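Local coordinates for protein extracellular ligand-binding receptor (Verminephrobacter eiseniae, PDB 4M88) that probably binds an amino acid or related small solute outside the cytoplasm and delivers it to an ABC transporter for uptake, at residues Asn25-Lys29 / Thr47-Ala51; Gly80-Lys85 / Val104-Leu110; Pro226-Ser231 / Gly249-Ala255; Met263-Gln267 / Ile327-His331; Val266-Phe270 / Tyr292-Arg296. The contacts are given in a common frame with arbitrary orientation. Numbering follows the deposited sequence.

Contact 1: residues Asn25-Lys29 / Thr47-Ala51; sequences NQGIK and TLFEA
Within the beta-alpha-beta unit made by strand 4-11, helix 18-37 and strand 45-52, helical residues 25-29 pack against edge-strand residues 47-51 in the parallel sheet of a periplasmic-binding-protein lobe. The two short axes run nearly antiparallel, at 163°, and approach to 10.4 Å, the usual spacing of a helix laid on a sheet; CA atoms pair N25 with E50 (8.6 Å) and K29 with L48 (7.6 Å). L48, with chi1 t and chi2 p, gives up the most area. CD2 of L48 lies 3.8 Å from CG2 of I28 and 3.6 Å from ND2 of N25. E50 (chi1 m) also points toward the helix, while F49 faces the other side of the sheet, onto helix 57-68. N25 takes chi1 t, and its amide bonds Q9 of the neighbouring strand 4-11. K29 extends m, t, t, t so that NZ reaches OD1 of N25 at 3.0 Å and forms a salt bridge with OE2 of E50 at 3.3 Å, which accepts a hydrogen bond from ND2 of N25 at 2.9 Å.

Contact 2: residues Gly80-Lys85 / Val104-Leu110; sequences GSAAIK and VPGAESL
Residues 80-85 are the first turn of helix 81-89 with its N-cap, G80, whereas 104-110 leave strand 99-101 as a loop and reach a weakly bonded helical turn at about 108-110. Nearest CA pairs are G80 with V104 (6.2 Å), S81 with P105 (6.5 Å) and K85 with L110 (6.6 Å). The peptide before P105 is cis. At phi/psi 128/125, a CB on G80 would collide with the preceding carbonyl. N of G80 donates to O of V104 at 2.8 Å and 160°, while O of G80 accepts from N of I84 at 3.1 Å, opening the helix. The side chain of I84 (m, t) points at the loop: its CD1 approaches O of V104 to 3.3 Å and CD of P105 to 4.4 Å, and its CG2 meets CD1 of L110 (m, t) at 4.0 Å. L110 also sets CD2 4.2 Å from CB of K85, whose amine pairs with D89. CG of P105 lies 3.6 Å from OG of S81, which hydrogen-bonds T153. The start of helix 81-89 and the loop after strand 99-101 thus meet, probably beside the cleft between the lobes, consistent with Y232 touching P105 and a glycerol about 3 Å from the nearest P105 side-chain atom; helix 152-166 takes the side chains of A107, E108 and L110, and helix 286-303 packs on V104.

Contact 3: residues Pro226-Ser231 / Gly249-Ala255; sequences PLFVLS and GVGIVQA
P226 leads into strand 227-229, its CA 3.7 Å from O of G249. Strands 227-229 and 250-254 pair in parallel, F228 beside G251 and V229 beside I252, their short axes at 18° and 4.6 Å apart. O of L227 accepts from N of G251 at 2.8 Å, and CB of L227 lies 4.2 Å from CG2 of V250. F228 turns to the other face, where an ideal CB on G251 would sit 3.4 Å from CD1 of F228. V229 (m) donates N to O of G251 (2.8 Å), accepts at O from N of V253 (2.9 Å), and places CG2 3.7 Å from CG1 of I252. L230 leaves the strand, with CD2 4.3 Å from CG2 of V253. S231 (m) ends with OG 2.5 Å from O of V253 and also bonded to E128. This is the beta-alpha-beta crossover through helix 235-247 in the second lobe's sheet. Polar S231, and a glycerol about 4 Å from the nearest L230 side-chain atom, suggest that these strand ends face the inter-lobe cleft.

Contact 4: residues Met263-Gln267 / Ile327-His331; sequences MLPVQ and IGGFH
A type I' beta turn from I327 to F330 closes the two-stranded hairpin 325-327/330-332 and abuts the N-terminus of helix 265-277. L264 is the N-cap residue, with CA 5.9 Å from CA of G329; CA of V266 and CA of G328 come to 4.1 Å, a spacing that brings backbone against backbone. Both turn glycines have positive phi, 52/33 at G328 and 108/-15 at G329, and an ideal CB on G328 would clash with N of V266 at 2.6 Å. The I327 and F330 backbones bond reciprocally: N of I327 to O of F330 at 2.7 Å, N of F330 to O of I327 at 2.9 Å. V266, chi1 p, presents both methyls to the hairpin: CG2 is 4.2 Å from CG2 of I327 (m, t), and CG1 is 4.2 Å from CB of F330 (chi1 t). The ends of those two side chains lead away, I327 onto R296 and T297 of helix 286-303 and F330 to the ring of F256. L264 (m, t) sets CB 3.6 Å from O of G328, and CD of P265 comes to 3.3 Å from that oxygen. Q267 (m, t, chi3 -47°) folds back over the helix start, its OE1 accepting from N of L264 at 2.6 Å and its NE2 bonding D258. The hairpin meets the first helical turn through one hydrogen bond, N of V266 to O of G328, at 2.8 Å and 146°.

Contact 5: residues Val266-Phe270 / Tyr292-Arg296; sequences VQREF and YLSAR
OE1 of E269 receives both terminal nitrogens of R296 in a salt bridge: NH1 at 2.7 Å and 158°, NH2 more weakly at 3.1 Å and 133°. R296 is extended (t, t, t) and E269 is m, t, and the carboxylate oxygen lies near the guanidinium plane; NE of R296 pairs with E300. NH1 of R296 also gives a weak bond to OH of Y292 at 3.1 Å, although the main partner of that hydroxyl is Q34 in helix 18-37. E269 and R296 belong to helices 265-277 and 286-303, which cross almost perpendicularly: the short axes make a 98° angle and approach to 11.9 Å, with the nearest CA pair F270 to Y292 at 6.9 Å. Y292 (t) fills the gap. CA of F270 sits over the face of the Y292 ring, 4.0 Å from its centroid, in a CH-pi contact, and F270 (t) turns its edge to the same ring in a T-shaped pair, centroids 5.5 Å apart and planes at 68°. Beyond the rings, CG2 of V266 (p) meets CD2 of L293 (m, t) at 3.6 Å.

In the fold
Contacts 2, 3 and 5 are buried, whereas contacts 1 and 4 are only partly so, their centres about 16 and 18 Å from that of the chain. Contact 3 lies in the sheet of one lobe and contact 1 in that of the other, on opposite sides of the chain's centre: the former is strand pairing by backbone bonds, the latter helix-on-sheet packing with a charged rim. Contacts 4 and 5 share V266, Q267 and helix 265-277, contact 4 held by a backbone hydrogen bond, contact 5 by a salt bridge and aromatic packing. Contact 5 touches contact 1 through Y292 and G27, contact 4 touches contact 3 through F330 and A255, and contact 2 touches none.

Contact 1: residues Asn25-Lys29 / Thr47-Ala51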
# COMPACT_ATOMS: atom_id res chain seq x y z
N ASN A 25 -0.27 1.04 11.71
CA ASN A 25 -0.15 0.56 13.08
C ASN A 25 -1.52 0.45 13.76
O ASN A 25 -1.79 -0.51 14.49
CB ASN A 25 0.78 1.50 13.87
CG ASN A 25 1.01 1.04 15.30
OD1 ASN A 25 0.59 1.70 16.25
ND2 ASN A 25 1.71 -0.08 15.46
N GLN A 26 -2.38 1.44 13.54
CA GLN A 26 -3.74 1.41 14.10
C GLN A 26 -4.53 0.21 13.61
O GLN A 26 -5.24 -0.45 14.39
CB GLN A 26 -4.47 2.71 13.74
CG GLN A 26 -4.02 3.89 14.59
CD GLN A 26 -4.31 5.23 13.93
OE1 GLN A 26 -4.89 5.28 12.85
NE2 GLN A 26 -3.89 6.32 14.57
N GLY A 27 -4.42 -0.09 12.33
CA GLY A 27 -5.14 -1.22 11.76
C GLY A 27 -4.62 -2.54 12.30
O GLY A 27 -5.39 -3.46 12.57
N ILE A 28 -3.31 -2.63 12.45
CA ILE A 28 -2.72 -3.85 12.99
C ILE A 28 -3.19 -4.06 14.43
O ILE A 28 -3.63 -5.16 14.78
CB ILE A 28 -1.18 -3.78 12.96
CG1 ILE A 28 -0.67 -3.80 11.51
CG2 ILE A 28 -0.56 -4.94 13.73
CD1 ILE A 28 0.82 -3.41 11.39
N LYS A 29 -3.14 -3.01 15.25
CA LYS A 29 -3.57 -3.12 16.64
C LYS A 29 -5.04 -3.45 16.75
O LYS A 29 -5.45 -4.21 17.63
CB LYS A 29 -3.29 -1.82 17.39
CG LYS A 29 -1.84 -1.56 17.64
CD LYS A 29 -1.68 -0.19 18.27
CE LYS A 29 -0.31 -0.02 18.86
NZ LYS A 29 -0.02 1.40 19.19
N THR A 47 0.89 -10.35 20.53
CA THR A 47 1.46 -9.09 20.97
C THR A 47 2.21 -8.44 19.82
O THR A 47 2.68 -9.14 18.92
CB THR A 47 2.41 -9.27 22.15
OG1 THR A 47 3.36 -10.31 21.85
CG2 THR A 47 1.64 -9.68 23.38
N LEU A 48 2.29 -7.12 19.85
CA LEU A 48 2.98 -6.39 18.80
C LEU A 48 4.07 -5.55 19.42
O LEU A 48 3.84 -4.87 20.42
CB LEU A 48 2.00 -5.47 18.06
CG LEU A 48 2.61 -4.67 16.91
CD1 LEU A 48 2.95 -5.58 15.72
CD2 LEU A 48 1.70 -3.53 16.49
N PHE A 49 5.26 -5.60 18.85
CA PHE A 49 6.23 -4.58 19.21
C PHE A 49 6.47 -3.73 17.99
O PHE A 49 6.20 -4.16 16.86
CB PHE A 49 7.53 -5.18 19.73
CG PHE A 49 8.33 -5.86 18.67
CD1 PHE A 49 9.30 -5.15 17.97
CD2 PHE A 49 8.12 -7.19 18.37
CE1 PHE A 49 10.04 -5.77 16.98
CE2 PHE A 49 8.86 -7.82 17.39
CZ PHE A 49 9.82 -7.11 16.69
N GLU A 50 6.97 -2.52 18.21
CA GLU A 50 7.15 -1.56 17.14
C GLU A 50 8.56 -1.03 17.17
O GLU A 50 9.20 -1.00 18.23
CB GLU A 50 6.16 -0.40 17.29
CG GLU A 50 4.71 -0.81 17.16
CD GLU A 50 3.86 -0.40 18.35
OE1 GLU A 50 4.43 -0.12 19.42
OE2 GLU A 50 2.63 -0.38 18.20
N ALA A 51 9.04 -0.60 16.02
CA ALA A 51 10.37 -0.02 15.95
C ALA A 51 10.34 1.00 14.83
O ALA A 51 9.74 0.75 13.78
CB ALA A 51 11.41 -1.10 15.68

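Contact 2: residues Gly80-Lys85 / Val104-Leu110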
# COMPACT_ATOMS: atom_id res chain seq x y z
N GLY A 80 8.08 1.95 3.15
CA GLY A 80 9.17 2.82 2.74
C GLY A 80 10.01 2.14 1.68
O GLY A 80 10.50 1.02 1.90
N SER A 81 10.18 2.80 0.54
CA SER A 81 11.02 2.29 -0.55
C SER A 81 12.45 1.97 -0.11
O SER A 81 12.96 0.89 -0.41
CB SER A 81 11.07 3.31 -1.69
OG SER A 81 9.76 3.65 -2.11
N ALA A 82 13.09 2.92 0.56
CA ALA A 82 14.49 2.77 0.95
C ALA A 82 14.65 1.60 1.91
O ALA A 82 15.60 0.82 1.80
CB ALA A 82 15.01 4.05 1.59
N ALA A 83 13.71 1.51 2.86
CA ALA A 83 13.71 0.44 3.85
C ALA A 83 13.61 -0.93 3.20
O ALA A 83 14.44 -1.80 3.46
CB ALA A 83 12.58 0.65 4.84
N ILE A 84 12.58 -1.16 2.38
CA ILE A 84 12.42 -2.47 1.74
C ILE A 84 13.58 -2.79 0.80
O ILE A 84 14.04 -3.94 0.74
CB ILE A 84 11.05 -2.58 1.01
CG1 ILE A 84 9.91 -2.46 2.02
CG2 ILE A 84 10.94 -3.90 0.24
CD1 ILE A 84 8.56 -2.19 1.36
N LYS A 85 14.05 -1.80 0.06
CA LYS A 85 15.20 -2.01 -0.82
C LYS A 85 16.43 -2.46 -0.01
O LYS A 85 17.17 -3.36 -0.42
CB LYS A 85 15.51 -0.74 -1.62
CG LYS A 85 16.70 -0.86 -2.57
CD LYS A 85 16.70 0.28 -3.59
CE LYS A 85 17.77 0.06 -4.66
NZ LYS A 85 19.12 -0.04 -4.05
N VAL A 104 4.85 -1.98 1.61
CA VAL A 104 4.39 -0.75 0.97
C VAL A 104 5.63 0.08 0.66
O VAL A 104 6.42 0.36 1.56
CB VAL A 104 3.52 0.08 1.93
CG1 VAL A 104 3.09 1.40 1.29
CG2 VAL A 104 2.32 -0.73 2.38
N PRO A 105 5.79 0.52 -0.60
CA PRO A 105 4.88 0.40 -1.73
C PRO A 105 5.01 -0.93 -2.44
O PRO A 105 6.00 -1.65 -2.23
CB PRO A 105 5.39 1.50 -2.67
CG PRO A 105 6.86 1.51 -2.44
CD PRO A 105 7.02 1.25 -0.95
N GLY A 106 4.04 -1.23 -3.29
CA GLY A 106 4.07 -2.44 -4.10
C GLY A 106 4.86 -2.27 -5.39
O GLY A 106 4.46 -2.79 -6.44
N ALA A 107 5.97 -1.55 -5.33
CA ALA A 107 6.80 -1.30 -6.51
C ALA A 107 7.25 -2.60 -7.15
O ALA A 107 7.55 -3.58 -6.45
CB ALA A 107 8.00 -0.43 -6.16
N GLU A 108 7.29 -2.63 -8.48
CA GLU A 108 7.66 -3.86 -9.17
C GLU A 108 9.09 -4.26 -8.80
O GLU A 108 9.39 -5.45 -8.66
CB GLU A 108 7.50 -3.70 -10.70
CG GLU A 108 7.74 -4.98 -11.52
CD GLU A 108 6.78 -6.13 -11.18
OE1 GLU A 108 5.75 -5.90 -10.50
OE2 GLU A 108 7.07 -7.27 -11.59
N SER A 109 9.96 -3.27 -8.59
CA SER A 109 11.36 -3.55 -8.28
C SER A 109 11.56 -4.21 -6.91
O SER A 109 12.61 -4.80 -6.65
CB SER A 109 12.21 -2.28 -8.36
OG SER A 109 11.72 -1.28 -7.48
N LEU A 110 10.56 -4.09 -6.03
CA LEU A 110 10.63 -4.68 -4.69
C LEU A 110 9.96 -6.06 -4.65
O LEU A 110 10.16 -6.85 -3.73
CB LEU A 110 9.96 -3.75 -3.67
CG LEU A 110 10.49 -2.32 -3.63
CD1 LEU A 110 9.69 -1.49 -2.63
CD2 LEU A 110 11.98 -2.29 -3.32

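Contact 3: residues Pro226-Ser231 / Gly249-Ala255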
# COMPACT_ATOMS: atom_id res chain seq x y z
N PRO A 226 -8.22 15.15 -15.39
CA PRO A 226 -8.23 14.05 -14.41
C PRO A 226 -6.82 13.68 -13.99
O PRO A 226 -5.92 13.63 -14.83
CB PRO A 226 -8.85 12.89 -15.21
CG PRO A 226 -9.77 13.58 -16.16
CD PRO A 226 -9.04 14.83 -16.58
N LEU A 227 -6.64 13.43 -12.70
CA LEU A 227 -5.36 13.00 -12.16
C LEU A 227 -5.59 11.59 -11.63
O LEU A 227 -6.69 11.28 -11.13
CB LEU A 227 -4.92 13.92 -11.03
CG LEU A 227 -4.95 15.42 -11.32
CD1 LEU A 227 -4.49 16.19 -10.06
CD2 LEU A 227 -4.06 15.79 -12.51
N PHE A 228 -4.60 10.73 -11.76
CA PHE A 228 -4.74 9.35 -11.29
C PHE A 228 -3.61 9.04 -10.34
O PHE A 228 -2.46 9.42 -10.58
CB PHE A 228 -4.70 8.36 -12.46
CG PHE A 228 -5.59 8.74 -13.61
CD1 PHE A 228 -6.96 8.60 -13.51
CD2 PHE A 228 -5.05 9.21 -14.79
CE1 PHE A 228 -7.79 8.95 -14.58
CE2 PHE A 228 -5.86 9.56 -15.86
CZ PHE A 228 -7.23 9.43 -15.75
N VAL A 229 -3.93 8.36 -9.25
CA VAL A 229 -2.91 8.00 -8.28
C VAL A 229 -3.10 6.56 -7.86
O VAL A 229 -4.18 6.00 -8.01
CB VAL A 229 -2.97 8.90 -7.02
CG1 VAL A 229 -2.82 10.36 -7.40
CG2 VAL A 229 -4.27 8.68 -6.26
N LEU A 230 -2.03 5.96 -7.34
CA LEU A 230 -2.08 4.58 -6.89
C LEU A 230 -2.52 4.51 -5.43
O LEU A 230 -2.86 5.53 -4.83
CB LEU A 230 -0.71 3.91 -7.07
CG LEU A 230 -0.13 3.99 -8.48
CD1 LEU A 230 1.20 3.24 -8.56
CD2 LEU A 230 -1.11 3.42 -9.48
N SER A 231 -2.49 3.30 -4.86
CA SER A 231 -3.04 3.05 -3.53
C SER A 231 -2.21 3.63 -2.38
O SER A 231 -1.82 2.88 -1.48
CB SER A 231 -3.18 1.54 -3.31
OG SER A 231 -4.21 1.00 -4.10
N GLY A 249 -12.49 14.51 -9.47
CA GLY A 249 -11.87 14.08 -10.71
C GLY A 249 -10.58 13.32 -10.51
O GLY A 249 -10.02 12.80 -11.48
N VAL A 250 -10.08 13.26 -9.28
CA VAL A 250 -8.92 12.42 -9.00
C VAL A 250 -9.36 10.97 -8.88
O VAL A 250 -10.25 10.64 -8.10
CB VAL A 250 -8.22 12.83 -7.69
CG1 VAL A 250 -7.13 11.81 -7.32
CG2 VAL A 250 -7.65 14.23 -7.81
N GLY A 251 -8.73 10.09 -9.66
CA GLY A 251 -8.98 8.67 -9.53
C GLY A 251 -7.92 8.02 -8.66
O GLY A 251 -6.73 8.28 -8.83
N ILE A 252 -8.36 7.19 -7.71
CA ILE A 252 -7.45 6.50 -6.81
C ILE A 252 -7.60 5.00 -7.05
O ILE A 252 -8.70 4.46 -6.91
CB ILE A 252 -7.77 6.79 -5.33
CG1 ILE A 252 -7.78 8.29 -5.06
CG2 ILE A 252 -6.77 6.08 -4.42
CD1 ILE A 252 -8.32 8.63 -3.67
N VAL A 253 -6.52 4.33 -7.43
CA VAL A 253 -6.58 2.88 -7.62
C VAL A 253 -6.51 2.26 -6.24
O VAL A 253 -5.56 2.51 -5.49
CB VAL A 253 -5.42 2.36 -8.45
CG1 VAL A 253 -5.63 0.90 -8.76
CG2 VAL A 253 -5.35 3.13 -9.71
N GLN A 254 -7.50 1.45 -5.90
CA GLN A 254 -7.56 0.84 -4.57
C GLN A 254 -7.14 -0.61 -4.62
O GLN A 254 -7.52 -1.34 -5.54
CB GLN A 254 -8.98 0.92 -4.00
CG GLN A 254 -9.53 2.33 -3.91
CD GLN A 254 -8.92 3.16 -2.78
OE1 GLN A 254 -7.76 2.97 -2.40
NE2 GLN A 254 -9.71 4.08 -2.25
N ALA A 255 -6.36 -1.04 -3.64
CA ALA A 255 -5.92 -2.44 -3.57
C ALA A 255 -6.81 -3.23 -2.62
O ALA A 255 -6.67 -4.45 -2.50
CB ALA A 255 -4.46 -2.52 -3.10

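Contact 4: residues Met263-Gln267 / Ile327-His331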
# COMPACT_ATOMS: atom_id res chain seq x y z
N MSE A 263 -20.37 -2.89 2.42
CA MSE A 263 -20.84 -3.94 1.52
C MSE A 263 -20.41 -5.37 1.89
O MSE A 263 -21.21 -6.30 1.85
CB MSE A 263 -20.36 -3.61 0.10
CG MSE A 263 -20.56 -4.70 -0.93
SE MSE A 263 -20.44 -3.90 -2.70
CE MSE A 263 -21.70 -2.44 -2.40
N LEU A 264 -19.14 -5.53 2.23
CA LEU A 264 -18.57 -6.85 2.52
C LEU A 264 -18.45 -7.13 4.02
O LEU A 264 -18.31 -6.20 4.81
CB LEU A 264 -17.18 -6.98 1.91
CG LEU A 264 -17.04 -6.74 0.41
CD1 LEU A 264 -15.59 -6.89 -0.01
CD2 LEU A 264 -17.93 -7.70 -0.34
N PRO A 265 -18.50 -8.41 4.41
CA PRO A 265 -18.27 -8.78 5.81
C PRO A 265 -16.94 -8.23 6.34
O PRO A 265 -16.88 -7.78 7.48
CB PRO A 265 -18.22 -10.31 5.77
CG PRO A 265 -19.12 -10.67 4.64
CD PRO A 265 -18.94 -9.57 3.61
N VAL A 266 -15.89 -8.24 5.51
CA VAL A 266 -14.58 -7.80 6.00
C VAL A 266 -14.58 -6.28 6.29
O VAL A 266 -13.89 -5.81 7.21
CB VAL A 266 -13.44 -8.21 5.04
CG1 VAL A 266 -13.60 -7.53 3.68
CG2 VAL A 266 -12.08 -7.92 5.66
N GLN A 267 -15.36 -5.51 5.53
CA GLN A 267 -15.48 -4.08 5.80
C GLN A 267 -16.12 -3.85 7.16
O GLN A 267 -15.68 -2.99 7.93
CB GLN A 267 -16.28 -3.39 4.70
CG GLN A 267 -15.48 -3.22 3.40
CD GLN A 267 -16.37 -2.93 2.21
OE1 GLN A 267 -17.38 -3.60 2.00
NE2 GLN A 267 -16.00 -1.92 1.43
N ILE A 327 -11.20 -13.91 3.26
CA ILE A 327 -11.28 -13.09 4.47
C ILE A 327 -12.44 -12.11 4.35
O ILE A 327 -12.26 -11.00 3.86
CB ILE A 327 -9.97 -12.31 4.71
CG1 ILE A 327 -8.77 -13.26 4.70
CG2 ILE A 327 -10.03 -11.56 6.04
CD1 ILE A 327 -7.43 -12.52 4.80
N GLY A 328 -13.63 -12.54 4.77
CA GLY A 328 -14.82 -11.70 4.71
C GLY A 328 -15.11 -11.08 3.35
O GLY A 328 -15.64 -9.97 3.27
N GLY A 329 -14.76 -11.78 2.28
CA GLY A 329 -15.00 -11.24 0.95
C GLY A 329 -13.75 -10.80 0.24
O GLY A 329 -13.78 -10.56 -0.97
N PHE A 330 -12.66 -10.65 0.98
CA PHE A 330 -11.37 -10.32 0.38
C PHE A 330 -10.57 -11.60 0.27
O PHE A 330 -10.28 -12.26 1.28
CB PHE A 330 -10.62 -9.28 1.22
CG PHE A 330 -9.30 -8.86 0.64
CD1 PHE A 330 -9.26 -8.00 -0.46
CD2 PHE A 330 -8.11 -9.31 1.18
CE1 PHE A 330 -8.05 -7.62 -1.02
CE2 PHE A 330 -6.89 -8.92 0.64
CZ PHE A 330 -6.86 -8.07 -0.47
N HIS A 331 -10.23 -11.98 -0.96
CA HIS A 331 -9.58 -13.26 -1.22
C HIS A 331 -8.08 -13.09 -1.30
O HIS A 331 -7.58 -12.06 -1.79
CB HIS A 331 -10.08 -13.85 -2.53
CG HIS A 331 -11.54 -14.14 -2.55
ND1 HIS A 331 -12.05 -15.42 -2.65
CD2 HIS A 331 -12.61 -13.31 -2.50
CE1 HIS A 331 -13.37 -15.36 -2.65
NE2 HIS A 331 -13.74 -14.10 -2.56

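Contact 5: residues Val266-Phe270 / Tyr292-Arg296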
# COMPACT_ATOMS: atom_id res chain seq x y z
N VAL A 266 -15.89 -8.24 5.51
CA VAL A 266 -14.58 -7.80 6.00
C VAL A 266 -14.58 -6.28 6.29
O VAL A 266 -13.89 -5.81 7.21
CB VAL A 266 -13.44 -8.21 5.04
CG1 VAL A 266 -13.60 -7.53 3.68
CG2 VAL A 266 -12.08 -7.92 5.66
N GLN A 267 -15.36 -5.51 5.53
CA GLN A 267 -15.48 -4.08 5.80
C GLN A 267 -16.12 -3.85 7.16
O GLN A 267 -15.68 -2.99 7.93
CB GLN A 267 -16.28 -3.39 4.70
CG GLN A 267 -15.48 -3.22 3.40
CD GLN A 267 -16.37 -2.93 2.21
OE1 GLN A 267 -17.38 -3.60 2.00
NE2 GLN A 267 -16.00 -1.92 1.43
N ARG A 268 -17.16 -4.62 7.47
CA ARG A 268 -17.86 -4.45 8.74
C ARG A 268 -17.02 -4.92 9.92
O ARG A 268 -17.04 -4.30 10.99
CB ARG A 268 -19.20 -5.19 8.71
CG ARG A 268 -20.16 -4.66 7.68
CD ARG A 268 -21.39 -5.55 7.57
NE ARG A 268 -21.76 -5.72 6.17
CZ ARG A 268 -21.87 -6.89 5.55
NH1 ARG A 268 -21.68 -8.02 6.21
NH2 ARG A 268 -22.19 -6.93 4.27
N GLU A 269 -16.28 -6.01 9.74
CA GLU A 269 -15.39 -6.53 10.77
C GLU A 269 -14.22 -5.57 11.06
O GLU A 269 -13.83 -5.38 12.21
CB GLU A 269 -14.87 -7.92 10.38
CG GLU A 269 -15.99 -8.96 10.38
CD GLU A 269 -15.61 -10.28 9.72
OE1 GLU A 269 -14.68 -10.30 8.88
OE2 GLU A 269 -16.26 -11.30 10.04
N PHE A 270 -13.67 -4.98 10.00
CA PHE A 270 -12.65 -3.96 10.14
C PHE A 270 -13.24 -2.77 10.91
O PHE A 270 -12.64 -2.28 11.85
CB PHE A 270 -12.16 -3.52 8.76
CG PHE A 270 -11.46 -2.19 8.76
CD1 PHE A 270 -10.21 -2.03 9.35
CD2 PHE A 270 -12.05 -1.09 8.14
CE1 PHE A 270 -9.56 -0.80 9.34
CE2 PHE A 270 -11.42 0.15 8.13
CZ PHE A 270 -10.16 0.29 8.73
N TYR A 292 -4.84 -3.74 9.06
CA TYR A 292 -5.77 -4.73 9.58
C TYR A 292 -5.71 -6.03 8.77
O TYR A 292 -5.61 -7.12 9.34
CB TYR A 292 -7.18 -4.14 9.59
CG TYR A 292 -8.27 -5.12 9.98
CD1 TYR A 292 -8.64 -5.27 11.30
CD2 TYR A 292 -8.91 -5.90 9.01
CE1 TYR A 292 -9.65 -6.16 11.67
CE2 TYR A 292 -9.91 -6.80 9.37
CZ TYR A 292 -10.27 -6.93 10.69
OH TYR A 292 -11.25 -7.81 11.05
N LEU A 293 -5.74 -5.93 7.45
CA LEU A 293 -5.73 -7.13 6.60
C LEU A 293 -4.39 -7.84 6.62
O LEU A 293 -4.32 -9.07 6.49
CB LEU A 293 -6.14 -6.78 5.16
CG LEU A 293 -7.62 -6.45 4.99
CD1 LEU A 293 -7.94 -5.93 3.59
CD2 LEU A 293 -8.49 -7.65 5.32
N SER A 294 -3.31 -7.08 6.77
CA SER A 294 -1.99 -7.68 6.80
C SER A 294 -1.87 -8.53 8.06
O SER A 294 -1.40 -9.67 8.02
CB SER A 294 -0.89 -6.63 6.72
OG SER A 294 -0.94 -5.95 5.48
N ALA A 295 -2.30 -7.97 9.18
CA ALA A 295 -2.28 -8.68 10.45
C ALA A 295 -3.27 -9.84 10.43
O ALA A 295 -2.97 -10.94 10.90
CB ALA A 295 -2.58 -7.73 11.61
N ARG A 296 -4.46 -9.62 9.87
CA ARG A 296 -5.45 -10.68 9.83
C ARG A 296 -5.02 -11.87 8.97
O ARG A 296 -5.39 -13.01 9.24
CB ARG A 296 -6.80 -10.15 9.37
CG ARG A 296 -7.88 -11.21 9.43
CD ARG A 296 -9.27 -10.60 9.44
NE ARG A 296 -10.28 -11.64 9.34
CZ ARG A 296 -11.58 -11.40 9.22
NH1 ARG A 296 -12.02 -10.14 9.19
NH2 ARG A 296 -12.44 -12.42 9.11